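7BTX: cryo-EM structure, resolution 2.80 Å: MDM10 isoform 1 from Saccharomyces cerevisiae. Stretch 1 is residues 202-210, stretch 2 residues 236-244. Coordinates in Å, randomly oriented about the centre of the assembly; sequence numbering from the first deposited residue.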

# COMPACT_ATOMS: atom_id res chain seq x y z
N SER D 202 16.56 -28.10 -0.92
CA SER D 202 15.19 -27.79 -1.30
C SER D 202 14.25 -28.90 -0.83
O SER D 202 13.40 -28.67 0.03
CB SER D 202 15.09 -27.59 -2.81
OG SER D 202 15.65 -28.69 -3.51
N ASP D 203 14.39 -30.10 -1.39
CA ASP D 203 13.75 -31.24 -0.74
C ASP D 203 14.78 -31.92 0.14
O ASP D 203 14.74 -31.81 1.37
CB ASP D 203 13.22 -32.21 -1.80
CG ASP D 203 11.84 -31.86 -2.28
OD1 ASP D 203 11.26 -30.87 -1.77
OD2 ASP D 203 11.32 -32.56 -3.17
N LEU D 204 15.71 -32.63 -0.49
CA LEU D 204 17.07 -32.84 -0.01
C LEU D 204 18.00 -32.98 -1.20
O LEU D 204 18.98 -33.74 -1.14
CB LEU D 204 17.19 -34.06 0.90
CG LEU D 204 17.20 -33.78 2.41
CD1 LEU D 204 17.61 -35.02 3.18
CD2 LEU D 204 18.09 -32.61 2.76
N LEU D 205 17.71 -32.25 -2.28
CA LEU D 205 18.01 -32.60 -3.66
C LEU D 205 19.49 -32.80 -3.93
O LEU D 205 20.27 -31.86 -3.90
CB LEU D 205 17.46 -31.50 -4.57
CG LEU D 205 17.63 -31.63 -6.08
CD1 LEU D 205 16.68 -32.65 -6.63
CD2 LEU D 205 17.41 -30.28 -6.73
N CYS D 206 19.86 -34.05 -4.21
CA CYS D 206 21.17 -34.39 -4.71
C CYS D 206 21.10 -34.51 -6.22
O CYS D 206 20.04 -34.76 -6.79
CB CYS D 206 21.67 -35.71 -4.10
SG CYS D 206 23.36 -36.15 -4.58
N GLY D 207 22.24 -34.31 -6.88
CA GLY D 207 22.19 -34.29 -8.32
C GLY D 207 23.55 -34.53 -8.93
O GLY D 207 24.55 -34.70 -8.23
N TYR D 208 23.57 -34.54 -10.26
CA TYR D 208 24.78 -34.83 -11.01
C TYR D 208 24.60 -34.29 -12.42
O TYR D 208 23.51 -34.36 -12.97
CB TYR D 208 25.05 -36.34 -11.05
CG TYR D 208 26.27 -36.73 -11.85
CD1 TYR D 208 27.53 -36.40 -11.42
CD2 TYR D 208 26.14 -37.44 -13.03
CE1 TYR D 208 28.65 -36.76 -12.15
CE2 TYR D 208 27.25 -37.80 -13.77
CZ TYR D 208 28.50 -37.45 -13.32
OH TYR D 208 29.61 -37.80 -14.03
N ARG D 209 25.66 -33.72 -12.97
CA ARG D 209 25.66 -33.27 -14.35
C ARG D 209 26.94 -33.76 -15.00
O ARG D 209 27.94 -34.00 -14.31
CB ARG D 209 25.60 -31.75 -14.50
CG ARG D 209 24.34 -31.08 -14.03
CD ARG D 209 24.44 -29.60 -14.35
NE ARG D 209 23.65 -28.77 -13.45
CZ ARG D 209 24.04 -27.57 -13.01
NH1 ARG D 209 23.26 -26.88 -12.20
NH2 ARG D 209 25.21 -27.09 -13.38
N VAL D 210 26.92 -33.89 -16.32
CA VAL D 210 28.11 -34.24 -17.08
C VAL D 210 27.90 -33.72 -18.49
O VAL D 210 26.77 -33.63 -18.97
CB VAL D 210 28.37 -35.77 -17.04
CG1 VAL D 210 27.25 -36.56 -17.67
CG2 VAL D 210 29.72 -36.13 -17.66
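Stretch 2 236-244: EFWLGLVSL

A large side chain in a β-sheet needs room beside it, and a glycine on the neighbouring segment is one way to provide it. The pairing of residues 236-244 with residues 202-210 of MDM10 is a worked example. The second stretch runs antiparallel to the first, extended from Glu236 and turning into a loop by Leu241, so that Glu236 lies beside Arg209, Trp238 beside Gly207 and Gly240 beside Leu205, with CA-CA separations of 4.4, 4.3 and 4.0 Å.

The backbones are held by Phe237 N to Tyr208 O at 3.0 Å and Leu239 N to Cys206 O at 3.1 Å, the latter joined by a weak return bond from Cys206 N to Leu239 O at 3.5 Å. Between these bonds lies the central fit. Trp238 (chi1 m) brings its indole against the bare backbone of Gly207, CE3 standing 3.5 Å from Gly207 CA. A CB on Gly207 would fall about 2.2 Å from that same CE3, so the hollow exists because the side chain is absent. Leu205 and Arg209, two residues before and after the glycine, both bring their side-chain ends to the tryptophan: Leu205 CD1 lies 3.9 Å from Trp238 CB, while Arg209 NE meets the ring edge at CZ2, also 3.9 Å away.

Leu205 CD1 also lies 3.7 Å from Gly240 N. A CB on Gly240 would clear that CD1 at 4.0 Å but come tight to Asp203 OD2, at 3.3 Å, so here the glycine gives its room to the aspartate. Tyr208 and Phe237, by contrast, meet edge to edge, CD2 to CD2 at 3.8 Å.

Beyond Gly240 the chain bends, with Leu244 N donating a hydrogen bond to Gly240 O at 2.7 Å. Leu204 packs its CB 3.8 Å from Leu241 CB and its CG 3.8 Å from Val242 CG1, and Ser243 OG approaches Asp203 OD2 to 3.1 Å.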

# COMPACT_ATOMS: atom_id res chain seq x y z
N GLU D 236 21.84 -35.15 -17.02
CA GLU D 236 21.69 -34.70 -15.65
C GLU D 236 20.78 -35.67 -14.92
O GLU D 236 19.96 -36.34 -15.55
CB GLU D 236 21.15 -33.27 -15.57
CG GLU D 236 19.67 -33.13 -15.76
CD GLU D 236 19.24 -31.69 -15.92
OE1 GLU D 236 20.12 -30.80 -15.94
OE2 GLU D 236 18.02 -31.44 -16.00
N PHE D 237 20.97 -35.80 -13.61
CA PHE D 237 20.29 -36.84 -12.82
C PHE D 237 19.97 -36.28 -11.44
O PHE D 237 20.83 -36.29 -10.56
CB PHE D 237 21.14 -38.10 -12.71
CG PHE D 237 21.53 -38.70 -14.03
CD1 PHE D 237 20.64 -39.51 -14.72
CD2 PHE D 237 22.77 -38.45 -14.57
CE1 PHE D 237 21.00 -40.05 -15.94
CE2 PHE D 237 23.13 -38.99 -15.78
CZ PHE D 237 22.25 -39.79 -16.47
N TRP D 238 18.75 -35.82 -11.24
CA TRP D 238 18.34 -35.28 -9.95
C TRP D 238 17.53 -36.31 -9.18
O TRP D 238 16.86 -37.16 -9.76
CB TRP D 238 17.54 -34.00 -10.15
CG TRP D 238 18.25 -33.02 -10.99
CD1 TRP D 238 18.09 -32.83 -12.32
CD2 TRP D 238 19.26 -32.11 -10.56
NE1 TRP D 238 18.93 -31.84 -12.75
CE2 TRP D 238 19.66 -31.39 -11.69
CE3 TRP D 238 19.85 -31.83 -9.33
CZ2 TRP D 238 20.64 -30.41 -11.63
CZ3 TRP D 238 20.82 -30.87 -9.27
CH2 TRP D 238 21.20 -30.16 -10.41
N LEU D 239 17.57 -36.22 -7.85
CA LEU D 239 16.73 -37.07 -7.01
C LEU D 239 16.51 -36.42 -5.65
O LEU D 239 17.40 -36.43 -4.80
CB LEU D 239 17.38 -38.46 -6.84
CG LEU D 239 16.52 -39.65 -6.41
CD1 LEU D 239 17.07 -40.91 -7.05
CD2 LEU D 239 16.45 -39.83 -4.91
N GLY D 240 15.32 -35.86 -5.43
CA GLY D 240 15.01 -35.24 -4.16
C GLY D 240 14.72 -36.26 -3.07
O GLY D 240 13.69 -36.93 -3.12
N LEU D 241 15.59 -36.35 -2.07
CA LEU D 241 15.62 -37.49 -1.17
C LEU D 241 14.52 -37.54 -0.11
O LEU D 241 14.52 -38.46 0.71
CB LEU D 241 16.98 -37.55 -0.47
CG LEU D 241 18.15 -37.98 -1.35
CD1 LEU D 241 19.46 -37.52 -0.74
CD2 LEU D 241 18.14 -39.48 -1.53
N VAL D 242 13.59 -36.59 -0.09
CA VAL D 242 12.45 -36.65 0.81
C VAL D 242 11.14 -36.88 0.06
O VAL D 242 10.16 -37.34 0.63
CB VAL D 242 12.35 -35.40 1.72
CG1 VAL D 242 13.69 -35.11 2.38
CG2 VAL D 242 11.84 -34.19 0.97
N SER D 243 11.12 -36.57 -1.23
CA SER D 243 9.97 -36.89 -2.06
C SER D 243 10.21 -38.12 -2.93
O SER D 243 9.24 -38.70 -3.43
CB SER D 243 9.60 -35.71 -2.96
OG SER D 243 10.61 -35.48 -3.92
N LEU D 244 11.47 -38.50 -3.12
CA LEU D 244 11.97 -39.57 -3.99
C LEU D 244 11.58 -39.32 -5.44
O LEU D 244 11.50 -40.28 -6.21
CB LEU D 244 11.52 -40.98 -3.57
CG LEU D 244 12.28 -41.67 -2.43
CD1 LEU D 244 11.93 -41.10 -1.06
CD2 LEU D 244 12.05 -43.17 -2.46